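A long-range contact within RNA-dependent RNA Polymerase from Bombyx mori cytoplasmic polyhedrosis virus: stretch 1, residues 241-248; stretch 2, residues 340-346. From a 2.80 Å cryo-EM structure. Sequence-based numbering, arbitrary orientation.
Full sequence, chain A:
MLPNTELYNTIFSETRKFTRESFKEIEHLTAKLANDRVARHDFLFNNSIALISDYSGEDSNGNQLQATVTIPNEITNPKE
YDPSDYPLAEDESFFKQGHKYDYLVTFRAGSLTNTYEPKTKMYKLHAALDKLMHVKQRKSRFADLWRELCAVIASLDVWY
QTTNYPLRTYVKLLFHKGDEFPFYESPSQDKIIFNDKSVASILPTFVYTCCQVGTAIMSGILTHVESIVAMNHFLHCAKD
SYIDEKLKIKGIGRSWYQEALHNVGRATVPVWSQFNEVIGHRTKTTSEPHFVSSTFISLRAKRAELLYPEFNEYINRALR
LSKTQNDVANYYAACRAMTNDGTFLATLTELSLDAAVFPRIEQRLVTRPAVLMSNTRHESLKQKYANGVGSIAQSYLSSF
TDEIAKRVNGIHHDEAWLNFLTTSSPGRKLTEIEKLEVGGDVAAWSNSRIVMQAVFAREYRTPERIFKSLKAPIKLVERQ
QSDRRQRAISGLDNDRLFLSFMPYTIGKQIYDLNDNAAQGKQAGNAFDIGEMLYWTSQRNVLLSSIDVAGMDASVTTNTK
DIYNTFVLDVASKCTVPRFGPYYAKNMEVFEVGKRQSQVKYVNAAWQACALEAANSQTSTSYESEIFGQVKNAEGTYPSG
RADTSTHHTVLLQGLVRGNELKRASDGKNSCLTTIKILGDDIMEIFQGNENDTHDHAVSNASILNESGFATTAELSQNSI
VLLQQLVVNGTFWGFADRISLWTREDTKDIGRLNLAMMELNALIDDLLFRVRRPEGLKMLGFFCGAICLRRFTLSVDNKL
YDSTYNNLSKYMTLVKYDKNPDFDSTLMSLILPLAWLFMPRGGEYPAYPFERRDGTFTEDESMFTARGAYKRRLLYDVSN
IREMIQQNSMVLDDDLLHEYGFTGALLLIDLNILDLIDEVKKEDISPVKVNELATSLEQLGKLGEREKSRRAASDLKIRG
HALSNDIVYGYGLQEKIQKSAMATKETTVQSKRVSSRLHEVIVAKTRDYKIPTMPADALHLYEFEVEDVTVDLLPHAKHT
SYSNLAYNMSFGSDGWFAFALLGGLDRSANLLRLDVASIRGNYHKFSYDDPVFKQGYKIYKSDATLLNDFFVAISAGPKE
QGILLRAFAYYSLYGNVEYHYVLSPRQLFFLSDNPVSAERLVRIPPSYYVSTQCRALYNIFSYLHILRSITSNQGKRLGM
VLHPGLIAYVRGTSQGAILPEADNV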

# COMPACT_ATOMS: atom_id res chain seq x y z
N SER A 241 16.44 -1.23 27.07
CA SER A 241 16.21 -1.32 25.64
C SER A 241 15.39 -0.10 25.26
O SER A 241 14.28 0.06 25.75
CB SER A 241 15.49 -2.60 25.26
OG SER A 241 15.27 -2.66 23.86
N TYR A 242 15.95 0.74 24.39
CA TYR A 242 15.43 2.09 24.21
C TYR A 242 14.11 2.09 23.45
O TYR A 242 13.13 2.70 23.90
CB TYR A 242 16.50 2.93 23.52
CG TYR A 242 16.14 4.36 23.23
CD1 TYR A 242 15.79 5.23 24.25
CD2 TYR A 242 16.28 4.87 21.95
CE1 TYR A 242 15.50 6.55 23.98
CE2 TYR A 242 16.00 6.18 21.68
CZ TYR A 242 15.62 7.02 22.70
OH TYR A 242 15.34 8.33 22.43
N ILE A 243 14.04 1.36 22.34
CA ILE A 243 12.86 1.38 21.49
C ILE A 243 11.70 0.63 22.15
O ILE A 243 10.55 1.06 22.08
CB ILE A 243 13.20 0.81 20.11
CG1 ILE A 243 14.39 1.55 19.50
CG2 ILE A 243 12.03 0.93 19.19
CD1 ILE A 243 14.16 3.02 19.28
N ASP A 244 12.01 -0.47 22.84
CA ASP A 244 10.97 -1.25 23.52
C ASP A 244 10.34 -0.47 24.66
O ASP A 244 9.11 -0.48 24.82
CB ASP A 244 11.56 -2.55 24.05
CG ASP A 244 11.89 -3.52 22.95
OD1 ASP A 244 11.20 -3.52 21.92
OD2 ASP A 244 12.86 -4.30 23.12
N GLU A 245 11.15 0.24 25.44
CA GLU A 245 10.60 1.03 26.53
C GLU A 245 9.88 2.27 26.02
O GLU A 245 8.91 2.70 26.64
CB GLU A 245 11.70 1.41 27.52
CG GLU A 245 12.18 0.23 28.34
CD GLU A 245 11.11 -0.29 29.27
OE1 GLU A 245 10.31 0.52 29.79
OE2 GLU A 245 11.05 -1.52 29.49
N LYS A 246 10.33 2.84 24.90
CA LYS A 246 9.58 3.93 24.29
C LYS A 246 8.20 3.48 23.81
O LYS A 246 7.20 4.16 24.04
CB LYS A 246 10.36 4.52 23.12
CG LYS A 246 11.44 5.50 23.49
CD LYS A 246 12.42 5.59 22.36
CE LYS A 246 11.82 6.16 21.12
NZ LYS A 246 12.85 6.15 20.05
N LEU A 247 8.14 2.32 23.16
CA LEU A 247 6.86 1.80 22.70
C LEU A 247 5.97 1.32 23.84
O LEU A 247 4.75 1.26 23.66
CB LEU A 247 7.08 0.64 21.72
CG LEU A 247 7.67 0.99 20.37
CD1 LEU A 247 7.96 -0.27 19.59
CD2 LEU A 247 6.72 1.88 19.61
N LYS A 248 6.53 0.99 25.00
CA LYS A 248 5.68 0.45 26.06
C LYS A 248 4.93 1.55 26.82
O LYS A 248 3.83 1.30 27.31
CB LYS A 248 6.51 -0.40 27.01
CG LYS A 248 5.68 -1.28 27.92
CD LYS A 248 6.54 -2.23 28.73
CE LYS A 248 6.86 -1.65 30.09
NZ LYS A 248 8.02 -0.72 30.07
N ASN A 340 8.10 11.25 22.16
CA ASN A 340 8.48 10.90 20.80
C ASN A 340 9.90 11.37 20.53
O ASN A 340 10.35 12.40 21.04
CB ASN A 340 7.52 11.52 19.78
CG ASN A 340 7.70 10.94 18.37
OD1 ASN A 340 8.53 10.07 18.14
ND2 ASN A 340 6.91 11.45 17.43
N ASP A 341 10.61 10.60 19.71
CA ASP A 341 12.03 10.77 19.49
C ASP A 341 12.36 11.41 18.15
O ASP A 341 13.43 12.01 18.01
CB ASP A 341 12.72 9.41 19.54
CG ASP A 341 14.20 9.50 19.79
OD1 ASP A 341 14.71 10.60 20.07
OD2 ASP A 341 14.86 8.45 19.68
N GLY A 342 11.49 11.28 17.15
CA GLY A 342 11.76 11.77 15.83
C GLY A 342 12.37 10.75 14.90
O GLY A 342 12.07 10.77 13.70
N THR A 343 13.20 9.84 15.41
CA THR A 343 13.84 8.85 14.56
C THR A 343 12.84 7.83 14.06
O THR A 343 11.82 7.56 14.70
CB THR A 343 14.95 8.12 15.32
OG1 THR A 343 14.37 7.36 16.39
CG2 THR A 343 15.91 9.11 15.90
N PHE A 344 13.13 7.25 12.90
CA PHE A 344 12.30 6.17 12.41
C PHE A 344 12.75 4.87 13.06
O PHE A 344 13.94 4.57 13.11
CB PHE A 344 12.35 6.05 10.89
CG PHE A 344 11.64 7.16 10.14
CD1 PHE A 344 10.99 8.19 10.79
CD2 PHE A 344 11.57 7.11 8.77
CE1 PHE A 344 10.34 9.18 10.08
CE2 PHE A 344 10.92 8.09 8.05
CZ PHE A 344 10.31 9.13 8.71
N LEU A 345 11.79 4.11 13.56
CA LEU A 345 12.06 2.94 14.38
C LEU A 345 12.31 1.75 13.45
O LEU A 345 11.43 1.39 12.66
CB LEU A 345 10.88 2.69 15.31
CG LEU A 345 10.68 3.49 16.60
CD1 LEU A 345 10.38 4.97 16.41
CD2 LEU A 345 9.53 2.88 17.37
N ALA A 346 13.49 1.15 13.54
CA ALA A 346 13.87 0.11 12.60
C ALA A 346 14.87 -0.85 13.20
O ALA A 346 15.87 -0.42 13.78
CB ALA A 346 14.47 0.69 11.33

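Residues 340-346 run as an irregular segment across one face of the helix formed by residues 242-248, and the two bury 267 Å² of surface between them, both sides summed. The contact has a polar end, centred on Asp341, and an apolar end, centred on Leu345.

The segment begins at Asn340, the first residue to leave helical backbone angles after a preceding helix. Its CA-to-CB bond points away from helix 242-248, and its side chain bonds within its own stretch: Asn340 OD1 accepts weak hydrogen bonds from Asp341 N (2.7 Å) and Gly342 N (3.3 Å).

Asp341 supplies the polar link. Its CA-to-CB bond points toward the helix, and with chi1 in the t well, OD2 meets two donors one helical turn apart. The hydroxyl of Tyr242 donates a hydrogen bond from OH to Asp341 OD2 at 2.8 Å, while Lys246 NZ reaches the same Asp341 OD2 at 3.1 Å in a hydrogen bond that is also a salt bridge. The CA-to-CB bond of Tyr242 points sideways to the segment, but the end of its side chain, chi1 t, comes nearer, and the acid sits at the ring edge near the ring plane. The CA-to-CB bond of Lys246 points toward the segment, and the chain's length lets NZ meet the carboxylate. All three residues are buried, so the opposite charges of Asp341 and Lys246 compensate each other where solvent is scarce. Asp341 OD1 is hydrogen-bonded elsewhere in the structure.

Gly342 follows with phi/psi of 94/-34°, at which a CB would be jammed against the carbonyl O of Asp341; this backbone conformation by itself calls for glycine. Thr343 then turns its CA-to-CB bond toward the helix, but contributes little area: Thr343 OG1 lies 4.1 Å from Lys246 NZ, a neighbouring polar group rather than a bonded partner.

Leu345 has the largest area covered by the other stretch, 75 Å². Its CA-to-CB bond points toward the helix, with chi1 in m and chi2 in p, and Leu345 CD2 packs against Ile243 CG2 and Leu247 CD2, each at 3.7 Å. Ile243 and Leu247 are also one turn apart, linked by the backbone hydrogen bond from Leu247 N to Ile243 O (2.9 Å), so a single leucine methyl can touch both. The CA-to-CB bond of Ile243 points toward the segment; that of Leu247 points sideways, but its end comes nearer. These branched, uncharged side chains suit a contact made by packing alone.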